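Local coordinates for protein fluvirucin B1 DH domain from module 1 (Actinomadura vulgaris, PDB 6OBV) that probably catalyses dehydration of a beta-hydroxyacyl intermediate in the first extension module of the fluvirucin B1 polyketide synthase, at residues A[94-106]-A[247-259]. Numbering follows the deposited sequence.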
ATOM      1  N   GLY A  94       6.802  15.630   0.360  1.00 28.23           N
ATOM      2  CA  GLY A  94       7.508  16.900   0.345  1.00 47.12           C
ATOM      3  C   GLY A  94       8.475  17.071  -0.805  1.00 45.62           C
ATOM      4  O   GLY A  94       9.523  17.694  -0.635  1.00 49.85           O
ATOM      5  N   CYS A  95       8.158  16.505  -1.968  1.00 44.40           N
ATOM      6  CA  CYS A  95       8.943  16.641  -3.197  1.00 42.81           C
ATOM      7  C   CYS A  95       8.024  17.082  -4.326  1.00 33.09           C
ATOM      8  O   CYS A  95       7.724  16.301  -5.233  1.00 30.74           O
ATOM      9  CB  CYS A  95       9.619  15.322  -3.565  1.00 47.29           C
ATOM     10  SG  CYS A  95      11.207  15.103  -2.868  1.00 52.80           S
ATOM     11  N   PRO A  96       7.561  18.334  -4.303  1.00 32.03           N
ATOM     12  CA  PRO A  96       6.409  18.695  -5.145  1.00 38.58           C
ATOM     13  C   PRO A  96       6.719  18.867  -6.623  1.00 38.52           C
ATOM     14  O   PRO A  96       5.778  18.787  -7.425  1.00 30.86           O
ATOM     15  CB  PRO A  96       5.928  20.020  -4.529  1.00 27.24           C
ATOM     16  CG  PRO A  96       7.176  20.611  -3.922  1.00 37.44           C
ATOM     17  CD  PRO A  96       7.968  19.431  -3.405  1.00 32.39           C
ATOM     18  N   VAL A  97       7.987  19.075  -7.000  1.00 36.55           N
ATOM     19  CA  VAL A  97       8.362  19.471  -8.355  1.00 31.86           C
ATOM     20  C   VAL A  97       8.612  18.238  -9.216  1.00 34.32           C
ATOM     21  O   VAL A  97       9.437  17.382  -8.874  1.00 29.49           O
ATOM     22  CB  VAL A  97       9.596  20.384  -8.328  1.00 38.30           C
ATOM     23  CG1 VAL A  97      10.073  20.706  -9.756  1.00 31.34           C
ATOM     24  CG2 VAL A  97       9.263  21.667  -7.557  1.00 42.00           C
ATOM     25  N   LEU A  98       7.917  18.163 -10.350  1.00 22.46           N
ATOM     26  CA  LEU A  98       8.088  17.075 -11.315  1.00 21.31           C
ATOM     27  C   LEU A  98       9.230  17.426 -12.258  1.00 29.38           C
ATOM     28  O   LEU A  98       9.039  18.062 -13.295  1.00 22.98           O
ATOM     29  CB  LEU A  98       6.799  16.847 -12.086  1.00 26.55           C
ATOM     30  CG  LEU A  98       6.804  15.620 -12.985  1.00 28.82           C
ATOM     31  CD1 LEU A  98       7.294  14.423 -12.199  1.00 25.66           C
ATOM     32  CD2 LEU A  98       5.385  15.396 -13.513  1.00 29.69           C
ATOM     33  N   GLU A  99      10.446  17.015 -11.886  1.00 28.19           N
ATOM     34  CA  GLU A  99      11.618  17.365 -12.682  1.00 28.18           C
ATOM     35  C   GLU A  99      11.535  16.763 -14.084  1.00 30.23           C
ATOM     36  O   GLU A  99      11.886  17.409 -15.071  1.00 31.60           O
ATOM     37  CB  GLU A  99      12.874  16.895 -11.950  1.00 31.01           C
ATOM     38  CG  GLU A  99      14.170  16.942 -12.733  1.00 30.54           C
ATOM     39  CD  GLU A  99      15.342  16.454 -11.892  1.00 39.28           C
ATOM     40  OE1 GLU A  99      15.785  17.202 -10.998  1.00 46.20           O
ATOM     41  OE2 GLU A  99      15.810  15.317 -12.102  1.00 43.03           O
ATOM     42  N   GLU A 100      11.045  15.542 -14.191  1.00 30.96           N
ATOM     43  CA  GLU A 100      10.985  14.845 -15.466  1.00 33.61           C
ATOM     44  C   GLU A 100       9.906  13.773 -15.356  1.00 23.53           C
ATOM     45  O   GLU A 100       9.766  13.142 -14.307  1.00 21.27           O
ATOM     46  CB  GLU A 100      12.354  14.239 -15.807  1.00 38.99           C
ATOM     47  CG  GLU A 100      12.523  13.766 -17.233  1.00 46.06           C
ATOM     48  CD  GLU A 100      11.983  12.367 -17.437  1.00 53.24           C
ATOM     49  OE1 GLU A 100      11.502  12.067 -18.557  1.00 45.83           O
ATOM     50  OE2 GLU A 100      12.033  11.573 -16.467  1.00 56.13           O
ATOM     51  N   LEU A 101       9.120  13.590 -16.418  1.00 26.55           N
ATOM     52  CA  LEU A 101       8.242  12.421 -16.517  1.00 25.91           C
ATOM     53  C   LEU A 101       8.131  12.006 -17.985  1.00 29.41           C
ATOM     54  O   LEU A 101       7.859  12.845 -18.851  1.00 25.48           O
ATOM     55  CB  LEU A 101       6.857  12.716 -15.935  1.00 21.41           C
ATOM     56  CG  LEU A 101       5.823  11.598 -15.742  1.00 18.52           C
ATOM     57  CD1 LEU A 101       6.066  10.841 -14.444  1.00 17.19           C
ATOM     58  CD2 LEU A 101       4.426  12.172 -15.708  1.00 23.25           C
ATOM     59  N   THR A 102       8.376  10.726 -18.271  1.00 26.11           N
ATOM     60  CA  THR A 102       8.192  10.172 -19.609  1.00 22.88           C
ATOM     61  C   THR A 102       6.983   9.252 -19.581  1.00 26.36           C
ATOM     62  O   THR A 102       6.847   8.437 -18.659  1.00 25.10           O
ATOM     63  CB  THR A 102       9.425   9.403 -20.098  1.00 26.87           C
ATOM     64  OG1 THR A 102      10.590  10.219 -19.979  1.00 34.65           O
ATOM     65  CG2 THR A 102       9.272   9.012 -21.559  1.00 26.31           C
ATOM     66  N   LEU A 103       6.092   9.407 -20.570  1.00 21.90           N
ATOM     67  CA  LEU A 103       5.000   8.459 -20.742  1.00 24.65           C
ATOM     68  C   LEU A 103       5.525   7.263 -21.525  1.00 28.84           C
ATOM     69  O   LEU A 103       6.114   7.418 -22.598  1.00 39.69           O
ATOM     70  CB  LEU A 103       3.812   9.101 -21.464  1.00 31.29           C
ATOM     71  CG  LEU A 103       3.018  10.218 -20.745  1.00 38.11           C
ATOM     72  CD1 LEU A 103       2.875  10.014 -19.203  1.00 37.83           C
ATOM     73  CD2 LEU A 103       3.529  11.602 -21.075  1.00 37.73           C
ATOM     74  N   GLU A 104       5.348   6.070 -20.973  1.00 32.47           N
ATOM     75  CA  GLU A 104       5.934   4.870 -21.561  1.00 35.88           C
ATOM     76  C   GLU A 104       4.924   4.052 -22.351  1.00 40.19           C
ATOM     77  O   GLU A 104       5.183   3.687 -23.502  1.00 54.83           O
ATOM     78  CB  GLU A 104       6.554   4.006 -20.461  1.00 38.80           C
ATOM     79  CG  GLU A 104       7.373   4.812 -19.484  1.00 45.52           C
ATOM     80  CD  GLU A 104       8.291   3.943 -18.674  1.00 52.41           C
ATOM     81  OE1 GLU A 104       7.952   2.760 -18.486  1.00 56.41           O
ATOM     82  OE2 GLU A 104       9.354   4.433 -18.240  1.00 55.11           O
ATOM     83  N   ALA A 105       3.778   3.748 -21.748  1.00 29.53           N
ATOM     84  CA  ALA A 105       2.765   2.918 -22.373  1.00 35.43           C
ATOM     85  C   ALA A 105       1.421   3.610 -22.207  1.00 29.95           C
ATOM     86  O   ALA A 105       1.057   4.008 -21.085  1.00 28.34           O
ATOM     87  CB  ALA A 105       2.718   1.492 -21.768  1.00 35.88           C
ATOM     88  N   PRO A 106       0.668   3.790 -23.283  1.00 33.36           N
ATOM     89  CA  PRO A 106      -0.681   4.332 -23.141  1.00 34.96           C
ATOM     90  C   PRO A 106      -1.511   3.447 -22.224  1.00 34.26           C
ATOM     91  O   PRO A 106      -1.278   2.239 -22.110  1.00 34.98           O
ATOM     92  CB  PRO A 106      -1.216   4.337 -24.577  1.00 41.82           C
ATOM     93  CG  PRO A 106      -0.231   3.523 -25.371  1.00 44.84           C
ATOM     94  CD  PRO A 106       1.064   3.610 -24.685  1.00 39.13           C
ATOM     95  N   ALA A 247      -0.783  13.763 -32.305  1.00 33.12           N
ATOM     96  CA  ALA A 247       0.390  13.630 -31.452  1.00 36.14           C
ATOM     97  C   ALA A 247      -0.074  13.747 -30.013  1.00 37.66           C
ATOM     98  O   ALA A 247      -0.975  14.533 -29.719  1.00 37.71           O
ATOM     99  CB  ALA A 247       1.464  14.692 -31.748  1.00 32.86           C
ATOM    100  N   LEU A 248       0.524  12.949 -29.128  1.00 33.59           N
ATOM    101  CA  LEU A 248       0.175  12.970 -27.713  1.00 35.57           C
ATOM    102  C   LEU A 248       1.389  13.357 -26.878  1.00 31.92           C
ATOM    103  O   LEU A 248       2.525  13.086 -27.277  1.00 31.80           O
ATOM    104  CB  LEU A 248      -0.337  11.605 -27.234  1.00 37.82           C
ATOM    105  CG  LEU A 248      -1.538  11.014 -27.973  1.00 41.86           C
ATOM    106  CD1 LEU A 248      -1.823   9.607 -27.453  1.00 39.74           C
ATOM    107  CD2 LEU A 248      -2.740  11.917 -27.811  1.00 35.69           C
ATOM    108  N   PRO A 249       1.178  13.990 -25.724  1.00 34.37           N
ATOM    109  CA  PRO A 249       2.295  14.277 -24.812  1.00 34.93           C
ATOM    110  C   PRO A 249       3.131  13.036 -24.541  1.00 34.93           C
ATOM    111  O   PRO A 249       2.616  11.921 -24.436  1.00 35.18           O
ATOM    112  CB  PRO A 249       1.598  14.761 -23.534  1.00 34.53           C
ATOM    113  CG  PRO A 249       0.276  15.290 -23.996  1.00 34.17           C
ATOM    114  CD  PRO A 249      -0.116  14.471 -25.206  1.00 32.92           C
ATOM    115  N   PHE A 250       4.436  13.235 -24.423  1.00 28.47           N
ATOM    116  CA  PHE A 250       5.326  12.104 -24.236  1.00 32.45           C
ATOM    117  C   PHE A 250       6.318  12.350 -23.099  1.00 32.76           C
ATOM    118  O   PHE A 250       6.480  11.490 -22.226  1.00 32.19           O
ATOM    119  CB  PHE A 250       6.048  11.794 -25.549  1.00 31.51           C
ATOM    120  CG  PHE A 250       7.181  10.822 -25.403  1.00 36.03           C
ATOM    121  CD1 PHE A 250       6.937   9.491 -25.105  1.00 43.95           C
ATOM    122  CD2 PHE A 250       8.497  11.238 -25.574  1.00 37.43           C
ATOM    123  CE1 PHE A 250       7.993   8.588 -24.969  1.00 46.60           C
ATOM    124  CE2 PHE A 250       9.553  10.354 -25.434  1.00 42.68           C
ATOM    125  CZ  PHE A 250       9.300   9.021 -25.134  1.00 45.89           C
ATOM    126  N   ALA A 251       6.981  13.510 -23.079  1.00 28.36           N
ATOM    127  CA  ALA A 251       7.986  13.800 -22.055  1.00 24.10           C
ATOM    128  C   ALA A 251       7.763  15.180 -21.463  1.00 30.46           C
ATOM    129  O   ALA A 251       7.550  16.154 -22.199  1.00 33.83           O
ATOM    130  CB  ALA A 251       9.405  13.707 -22.622  1.00 25.04           C
ATOM    131  N   TRP A 252       7.830  15.264 -20.135  1.00 25.88           N
ATOM    132  CA  TRP A 252       7.635  16.507 -19.398  1.00 27.02           C
ATOM    133  C   TRP A 252       8.909  16.837 -18.635  1.00 25.01           C
ATOM    134  O   TRP A 252       9.557  15.936 -18.095  1.00 25.12           O
ATOM    135  CB  TRP A 252       6.470  16.381 -18.418  1.00 29.20           C
ATOM    136  CG  TRP A 252       5.177  15.907 -19.040  1.00 30.14           C
ATOM    137  CD1 TRP A 252       4.884  14.645 -19.473  1.00 32.23           C
ATOM    138  CD2 TRP A 252       4.005  16.694 -19.275  1.00 29.48           C
ATOM    139  NE1 TRP A 252       3.601  14.602 -19.978  1.00 31.77           N
ATOM    140  CE2 TRP A 252       3.040  15.848 -19.865  1.00 29.70           C
ATOM    141  CE3 TRP A 252       3.676  18.037 -19.045  1.00 23.88           C
ATOM    142  CZ2 TRP A 252       1.771  16.295 -20.219  1.00 19.58           C
ATOM    143  CZ3 TRP A 252       2.415  18.482 -19.408  1.00 27.53           C
ATOM    144  CH2 TRP A 252       1.479  17.613 -19.986  1.00 25.03           C
ATOM    145  N   ASN A 253       9.277  18.125 -18.591  1.00 25.29           N
ATOM    146  CA  ASN A 253      10.359  18.573 -17.720  1.00 23.98           C
ATOM    147  C   ASN A 253       9.964  19.846 -17.003  1.00 27.41           C
ATOM    148  O   ASN A 253       9.354  20.736 -17.597  1.00 31.31           O
ATOM    149  CB  ASN A 253      11.663  18.805 -18.482  1.00 27.52           C
ATOM    150  CG  ASN A 253      12.125  17.554 -19.201  1.00 36.77           C
ATOM    151  OD1 ASN A 253      11.485  17.119 -20.168  1.00 34.13           O
ATOM    152  ND2 ASN A 253      13.217  16.942 -18.716  1.00 36.71           N
ATOM    153  N   GLY A 254      10.324  19.917 -15.728  1.00 29.49           N
ATOM    154  CA  GLY A 254      10.159  21.115 -14.930  1.00 28.06           C
ATOM    155  C   GLY A 254       8.704  21.476 -14.784  1.00 29.58           C
ATOM    156  O   GLY A 254       8.302  22.569 -15.185  1.00 37.30           O
ATOM    157  N   VAL A 255       7.900  20.564 -14.241  1.00 24.95           N
ATOM    158  CA  VAL A 255       6.476  20.801 -14.018  1.00 22.76           C
ATOM    159  C   VAL A 255       6.308  21.217 -12.567  1.00 26.77           C
ATOM    160  O   VAL A 255       6.557  20.430 -11.647  1.00 25.95           O
ATOM    161  CB  VAL A 255       5.629  19.568 -14.354  1.00 20.91           C
ATOM    162  CG1 VAL A 255       4.144  19.863 -14.106  1.00 24.25           C
ATOM    163  CG2 VAL A 255       5.835  19.179 -15.797  1.00 22.01           C
ATOM    164  N   GLU A 256       5.917  22.467 -12.358  1.00 32.28           N
ATOM    165  CA  GLU A 256       5.593  22.978 -11.038  1.00 35.24           C
ATOM    166  C   GLU A 256       4.130  23.370 -10.996  1.00 32.92           C
ATOM    167  O   GLU A 256       3.663  24.169 -11.819  1.00 24.63           O
ATOM    168  CB  GLU A 256       6.436  24.195 -10.674  1.00 42.43           C
ATOM    169  CG  GLU A 256       7.696  23.869  -9.930  1.00 52.78           C
ATOM    170  CD  GLU A 256       8.564  25.079  -9.741  1.00 57.25           C
ATOM    171  OE1 GLU A 256       9.266  25.456 -10.704  1.00 62.02           O
ATOM    172  OE2 GLU A 256       8.537  25.653  -8.632  1.00 60.42           O
ATOM    173  N   LEU A 257       3.422  22.843 -10.015  1.00 28.59           N
ATOM    174  CA  LEU A 257       2.086  23.310  -9.698  1.00 32.67           C
ATOM    175  C   LEU A 257       2.197  24.356  -8.589  1.00 37.27           C
ATOM    176  O   LEU A 257       2.623  24.052  -7.469  1.00 38.61           O
ATOM    177  CB  LEU A 257       1.203  22.139  -9.307  1.00 26.64           C
ATOM    178  CG  LEU A 257      -0.243  22.520  -9.138  1.00 30.78           C
ATOM    179  CD1 LEU A 257      -0.822  22.819 -10.498  1.00 30.59           C
ATOM    180  CD2 LEU A 257      -0.904  21.347  -8.495  1.00 36.25           C
ATOM    181  N   LEU A 258       1.843  25.602  -8.912  1.00 36.90           N
ATOM    182  CA  LEU A 258       1.983  26.709  -7.975  1.00 38.59           C
ATOM    183  C   LEU A 258       0.687  27.077  -7.257  1.00 37.69           C
ATOM    184  O   LEU A 258       0.747  27.741  -6.217  1.00 44.36           O
ATOM    185  CB  LEU A 258       2.525  27.946  -8.705  1.00 38.16           C
ATOM    186  CG  LEU A 258       3.778  27.717  -9.555  1.00 39.62           C
ATOM    187  CD1 LEU A 258       4.231  29.002 -10.202  1.00 46.78           C
ATOM    188  CD2 LEU A 258       4.895  27.138  -8.683  1.00 37.53           C
ATOM    189  N   ALA A 259      -0.475  26.685  -7.789  1.00 35.61           N
ATOM    190  CA  ALA A 259      -1.762  26.979  -7.166  1.00 36.03           C
ATOM    191  C   ALA A 259      -2.739  25.882  -7.558  1.00 29.69           C
ATOM    192  O   ALA A 259      -2.853  25.565  -8.740  1.00 33.56           O
ATOM    193  CB  ALA A 259      -2.299  28.353  -7.600  1.00 33.58           C
TER
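Thr102 lays its methyl over one face of the Phe250 ring. CG2 sits 4.0 Å from the centroid of that ring, a CH-pi contact. Phe250 starts away from strand 97-103, but CG is anti to its backbone N (chi1 169°), which swings the ring alongside Thr102. The hydroxyl OG1 of Thr102 donates instead to OE1 of Glu100, on the syn lone pair of the carboxylate. Glu100 bends at its second torsion (chi2 -84°). Its CG lies 3.6 Å from ND2 of Asn253, and the two side chains run side by side.

The other face is apolar. Leu103 brings CD2 to the in-plane edge of the Trp252 indole, 3.2 Å from NE1. That nitrogen is buried and has no partner in the model. Phe82 of helix 79-92 packs on Leu103, and Thr80 and Val83 pack on Trp252. Further along this face, CB of Leu98 meets CB of Val255 at 3.7 Å.

Backbone bonds hold the antiparallel strands together. Leu101 and Trp252 form a hydrogen-bonded pair, with Trp252 N to Leu101 O at 2.7 Å. Leu98 and Val255 form another. Between them the alternation of the strands is broken where Glu99 lies across from Gly254: Gly254 and Val255 both face Leu98, a G1 bulge, yet the residues still pair one for one. Gly254 has positive phi, and its N reaches Glu99 O at 3.0 Å from above the carbonyl plane. Beyond the bulge, Val97 CG2 packs 3.6 Å from CG of Glu256, whose OE1 accepts a bond from Ser156 N.

Strand 97-103 also pairs with strand 144-152, and strand 247-257 with strand 288-299. The contact thus joins the N-terminal and C-terminal halves of the chain, with helix 79-92 against its apolar face, as expected of the double hotdog fold of polyketide synthase dehydratases.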